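Local coordinates for bacillaene synthase dehydratase PksH (Bacillus subtilis, PDB 3HP0), which catalyses the dehydration of the PksL-tethered (S)-3-hydroxy-3-methylglutaryl group to a 3-methylglutaconyl moiety during synthesis of the antibiotic bacillaene, at residues S16-F22 against T52-G58; V102-R108 against T122-D128. All blocks are in the same frame, centred on the assembly; numbering follows the deposited sequence.

Contact 1. Residues S16-F22 against T52-G58; sequences SVCYITF and TVVVLEG
Tyr19, with chi1 m and chi2 near -93°, lays its ring beside Val55, CD1 lying 3.7 Å from Val55 CB, and Arg12 of strand 9-14 makes a cation-pi contact with the same ring. The two strands run parallel, their axes 4.6 Å apart at closest and 20° off, in the register Val17-Val53, Cys18-Val54, Tyr19-Val55, Ile20-Leu56 and Thr21-Glu57. Extended backbones alternate their bonds: Cys18 N to Val53 O 2.8 Å, Val55 N to Cys18 O 2.7 Å, Ile20 N to Val55 O 2.8 Å, Glu57 N to Ile20 O 2.9 Å, Phe22 N to Glu57 O 3.0 Å. At the start, Ser16 O accepts from both Thr52 N (2.8 Å) and Val53 N (3.2 Å). With helix 34-48 as the connection, this is a beta-alpha-beta crossover, part of the mixed sheet of the crotonase fold. Cys18, Ile20, Val54 and Leu56 occupy the helix 34-48 face, where Ile20 (m, t) sets CD1 3.9 Å from Val54 CG1. The other face carries Val17, Val53 and Val55, all t, with Val17 CG1 4.0 Å from Val55 CG2, and Leu196 of helix 190-199 touches Tyr19 and Val53. Gly58, at phi 97° and psi 40°, turns the chain out of the strand; its CA sits 3.3 Å from Thr21 CG2, where a beta carbon would collide with that methyl.

Contact 2. Residues V102-R108 against T122-D128; sequences VTISHVR and TDIAIAD
Strand 124-127 forms an edge of the five-stranded mixed sheet of this crotonase fold and runs parallel to strand 102-107, their axes 4.4 Å apart at closest and 21° off, pairing Ile104-Ile124, Ser105-Ala125, His106-Ile126 and Val107-Ala127. The p rotamer of Ile126 (chi1 69°) brings its CG1 to 3.6 Å from His106 ND1. Ile104 (m, t) and Val102 both pack against Ile124: Ile104 CG1 reaches Ile124 CB at 4.1 Å, and Val102 CG1 lies 4.1 Å from Ile124 CD1. On the face of Ser105 and Val107, small Ala125 and Ala127 form the hollows; Val107 CG2 lies 4.0 Å from Ala127 CB, and Val119 of helix 115-121 fills in above Ser105, Val107 and Ala125. The backbone ladder is Ile124 N to Thr103 O 2.9 Å, Ser105 N to Ile124 O 2.7 Å, Ile126 N to Ser105 O 2.8 Å and Val107 N to Ile126 O 2.8 Å. Asp123 OD2, also salt-bridged to Lys211, accepts from Thr103 N at 2.7 Å. At the far end Arg108 NH1 bridges Asp128 OD2 at 3.2 Å.

Contacts 1 and 2 are successive steps across one sheet: strands 53-57 and 102-107 are neighbours, so Val54 O and Ile104 N, and Leu56 N and Ile104 O, each lie 2.9 Å apart as probable hydrogen bonds. Their centres are about 10 Å apart. Contact 2 is the more buried, although it includes the outermost strand 124-127, while contact 1 is only partly buried. Both lean on helix 190-199 with apolar side chains, but their other faces differ, helix 34-48 serving contact 1 and helix 115-121 contact 2. Contact 1 is held across its segments by main-chain bonds and apolar pairs; contact 2 adds side-chain hydrogen bonds and a salt bridge.

Contact 1. Residues S16-F22 against T52-G58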
# COMPACT_ATOMS: atom_id res chain seq x y z
N SER A 16 21.17 -7.10 -7.56
CA SER A 16 20.02 -7.95 -7.42
C SER A 16 18.81 -7.26 -6.79
O SER A 16 17.89 -7.91 -6.31
CB SER A 16 20.46 -9.17 -6.62
OG SER A 16 21.36 -8.76 -5.60
N VAL A 17 18.81 -5.92 -6.81
CA VAL A 17 17.73 -5.12 -6.24
C VAL A 17 16.99 -4.27 -7.27
O VAL A 17 17.59 -3.73 -8.19
CB VAL A 17 18.27 -4.16 -5.17
CG1 VAL A 17 17.13 -3.30 -4.64
CG2 VAL A 17 18.94 -4.93 -4.07
N CYS A 18 15.68 -4.13 -7.10
CA CYS A 18 14.90 -3.31 -8.01
C CYS A 18 14.20 -2.19 -7.26
O CYS A 18 13.47 -2.44 -6.29
CB CYS A 18 13.86 -4.14 -8.75
SG CYS A 18 12.77 -3.09 -9.72
N TYR A 19 14.41 -0.95 -7.69
CA TYR A 19 13.80 0.20 -7.05
C TYR A 19 12.64 0.74 -7.88
O TYR A 19 12.81 1.11 -9.05
CB TYR A 19 14.83 1.32 -6.85
CG TYR A 19 15.95 0.98 -5.89
CD1 TYR A 19 15.87 1.30 -4.53
CD2 TYR A 19 17.09 0.32 -6.34
CE1 TYR A 19 16.89 0.96 -3.65
CE2 TYR A 19 18.11 -0.02 -5.48
CZ TYR A 19 18.02 0.30 -4.14
OH TYR A 19 19.06 -0.06 -3.30
N ILE A 20 11.47 0.74 -7.27
CA ILE A 20 10.27 1.26 -7.90
C ILE A 20 9.98 2.54 -7.15
O ILE A 20 9.74 2.51 -5.95
CB ILE A 20 9.08 0.31 -7.72
CG1 ILE A 20 9.28 -0.96 -8.54
CG2 ILE A 20 7.80 1.03 -8.12
CD1 ILE A 20 8.19 -1.99 -8.33
N THR A 21 10.03 3.66 -7.87
CA THR A 21 9.78 4.96 -7.27
C THR A 21 8.54 5.57 -7.88
O THR A 21 8.47 5.77 -9.09
CB THR A 21 10.96 5.92 -7.49
OG1 THR A 21 12.14 5.39 -6.87
CG2 THR A 21 10.67 7.27 -6.89
N PHE A 22 7.56 5.85 -7.04
CA PHE A 22 6.31 6.43 -7.50
C PHE A 22 6.51 7.90 -7.84
O PHE A 22 6.78 8.72 -6.96
CB PHE A 22 5.24 6.27 -6.43
CG PHE A 22 5.00 4.84 -6.04
CD1 PHE A 22 4.61 3.90 -7.00
CD2 PHE A 22 5.16 4.42 -4.72
CE1 PHE A 22 4.38 2.58 -6.65
CE2 PHE A 22 4.93 3.10 -4.36
CZ PHE A 22 4.54 2.18 -5.33
N THR A 52 16.45 -10.28 -6.25
CA THR A 52 15.98 -10.91 -5.01
C THR A 52 15.29 -9.92 -4.09
O THR A 52 14.66 -10.33 -3.11
CB THR A 52 17.14 -11.53 -4.21
OG1 THR A 52 18.04 -10.49 -3.79
CG2 THR A 52 17.88 -12.53 -5.04
N VAL A 53 15.41 -8.63 -4.38
CA VAL A 53 14.78 -7.63 -3.54
C VAL A 53 14.12 -6.53 -4.35
O VAL A 53 14.68 -6.09 -5.35
CB VAL A 53 15.79 -6.95 -2.55
CG1 VAL A 53 15.06 -5.95 -1.64
CG2 VAL A 53 16.49 -8.00 -1.70
N VAL A 54 12.94 -6.10 -3.92
CA VAL A 54 12.23 -5.01 -4.59
C VAL A 54 11.95 -3.93 -3.55
O VAL A 54 11.35 -4.21 -2.51
CB VAL A 54 10.87 -5.47 -5.17
CG1 VAL A 54 10.20 -4.30 -5.88
CG2 VAL A 54 11.07 -6.65 -6.13
N VAL A 55 12.40 -2.71 -3.83
CA VAL A 55 12.19 -1.59 -2.91
C VAL A 55 11.19 -0.60 -3.49
O VAL A 55 11.23 -0.28 -4.68
CB VAL A 55 13.52 -0.85 -2.63
CG1 VAL A 55 13.26 0.35 -1.73
CG2 VAL A 55 14.52 -1.80 -1.97
N LEU A 56 10.28 -0.14 -2.64
CA LEU A 56 9.27 0.82 -3.05
C LEU A 56 9.58 2.15 -2.39
O LEU A 56 9.91 2.19 -1.21
CB LEU A 56 7.87 0.34 -2.62
CG LEU A 56 7.20 -0.82 -3.37
CD1 LEU A 56 8.11 -2.04 -3.40
CD2 LEU A 56 5.88 -1.15 -2.68
N GLU A 57 9.48 3.25 -3.13
CA GLU A 57 9.80 4.55 -2.53
C GLU A 57 9.38 5.75 -3.37
O GLU A 57 8.49 5.66 -4.22
CB GLU A 57 11.29 4.63 -2.29
CG GLU A 57 12.08 4.46 -3.56
CD GLU A 57 13.56 4.63 -3.35
OE1 GLU A 57 14.24 5.01 -4.33
OE2 GLU A 57 14.04 4.39 -2.22
N GLY A 58 10.06 6.87 -3.12
CA GLY A 58 9.81 8.11 -3.83
C GLY A 58 8.88 9.04 -3.06
O GLY A 58 8.02 9.70 -3.66

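Contact 2. Residues V102-R108 against T122-D128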
# COMPACT_ATOMS: atom_id res chain seq x y z
N VAL A 102 12.06 -10.48 -1.72
CA VAL A 102 11.71 -9.81 -0.49
C VAL A 102 11.33 -8.39 -0.87
O VAL A 102 12.12 -7.67 -1.49
CB VAL A 102 12.92 -9.82 0.47
CG1 VAL A 102 12.66 -8.92 1.67
CG2 VAL A 102 13.18 -11.27 0.93
N THR A 103 10.10 -7.99 -0.53
CA THR A 103 9.64 -6.65 -0.86
C THR A 103 9.81 -5.75 0.36
O THR A 103 9.61 -6.19 1.49
CB THR A 103 8.18 -6.65 -1.36
OG1 THR A 103 7.31 -7.15 -0.35
CG2 THR A 103 8.06 -7.53 -2.61
N ILE A 104 10.18 -4.50 0.10
CA ILE A 104 10.42 -3.53 1.16
C ILE A 104 9.81 -2.18 0.88
O ILE A 104 9.96 -1.64 -0.21
CB ILE A 104 11.93 -3.26 1.38
CG1 ILE A 104 12.71 -4.55 1.55
CG2 ILE A 104 12.13 -2.37 2.61
CD1 ILE A 104 14.19 -4.32 1.71
N SER A 105 9.16 -1.62 1.90
CA SER A 105 8.58 -0.29 1.82
C SER A 105 9.57 0.64 2.50
O SER A 105 10.11 0.32 3.57
CB SER A 105 7.26 -0.21 2.58
OG SER A 105 6.19 -0.70 1.80
N HIS A 106 9.80 1.79 1.88
CA HIS A 106 10.69 2.79 2.46
C HIS A 106 9.80 4.01 2.57
O HIS A 106 9.51 4.69 1.58
CB HIS A 106 11.87 3.04 1.53
CG HIS A 106 12.85 4.04 2.07
ND1 HIS A 106 13.04 4.23 3.42
CD2 HIS A 106 13.68 4.90 1.44
CE1 HIS A 106 13.95 5.16 3.60
NE2 HIS A 106 14.36 5.59 2.42
N VAL A 107 9.35 4.28 3.79
CA VAL A 107 8.43 5.37 4.05
C VAL A 107 8.97 6.63 4.71
O VAL A 107 9.73 6.57 5.68
CB VAL A 107 7.24 4.88 4.90
CG1 VAL A 107 5.94 5.19 4.19
CG2 VAL A 107 7.35 3.39 5.16
N ARG A 108 8.54 7.77 4.19
CA ARG A 108 8.88 9.08 4.71
C ARG A 108 7.61 9.92 4.53
O ARG A 108 6.99 9.89 3.47
CB ARG A 108 9.99 9.75 3.88
CG ARG A 108 11.29 9.00 3.65
CD ARG A 108 12.03 9.69 2.50
NE ARG A 108 13.42 9.28 2.32
CZ ARG A 108 14.43 9.68 3.08
NH1 ARG A 108 14.22 10.52 4.09
NH2 ARG A 108 15.66 9.25 2.83
N THR A 122 4.17 -5.16 1.90
CA THR A 122 5.57 -5.47 1.71
C THR A 122 6.05 -6.38 2.82
O THR A 122 5.53 -6.34 3.94
CB THR A 122 6.45 -4.17 1.63
OG1 THR A 122 6.37 -3.42 2.85
CG2 THR A 122 5.98 -3.30 0.46
N ASP A 123 7.02 -7.23 2.50
CA ASP A 123 7.59 -8.16 3.48
C ASP A 123 8.26 -7.41 4.62
O ASP A 123 8.27 -7.89 5.76
CB ASP A 123 8.65 -9.04 2.82
CG ASP A 123 8.08 -9.99 1.79
OD1 ASP A 123 7.21 -10.81 2.15
OD2 ASP A 123 8.52 -9.91 0.62
N ILE A 124 8.82 -6.24 4.30
CA ILE A 124 9.52 -5.40 5.25
C ILE A 124 9.25 -3.92 5.00
O ILE A 124 9.38 -3.43 3.88
CB ILE A 124 11.04 -5.62 5.16
CG1 ILE A 124 11.36 -7.08 5.50
CG2 ILE A 124 11.78 -4.63 6.08
CD1 ILE A 124 12.82 -7.40 5.46
N ALA A 125 8.89 -3.21 6.06
CA ALA A 125 8.59 -1.79 5.95
C ALA A 125 9.48 -0.98 6.89
O ALA A 125 9.46 -1.19 8.10
CB ALA A 125 7.12 -1.54 6.26
N ILE A 126 10.25 -0.06 6.32
CA ILE A 126 11.13 0.79 7.12
C ILE A 126 10.76 2.27 6.96
O ILE A 126 10.17 2.68 5.96
CB ILE A 126 12.60 0.61 6.70
CG1 ILE A 126 12.82 1.18 5.31
CG2 ILE A 126 12.96 -0.86 6.69
CD1 ILE A 126 14.24 1.09 4.85
N ALA A 127 11.10 3.08 7.95
CA ALA A 127 10.77 4.49 7.85
C ALA A 127 11.72 5.37 8.65
O ALA A 127 12.66 4.87 9.27
CB ALA A 127 9.33 4.70 8.33
N ASP A 128 11.48 6.68 8.61
CA ASP A 128 12.26 7.64 9.37
C ASP A 128 11.31 8.33 10.35
O ASP A 128 10.12 8.03 10.38
CB ASP A 128 12.93 8.68 8.45
CG ASP A 128 11.94 9.52 7.68
OD1 ASP A 128 10.86 9.84 8.22
OD2 ASP A 128 12.25 9.88 6.52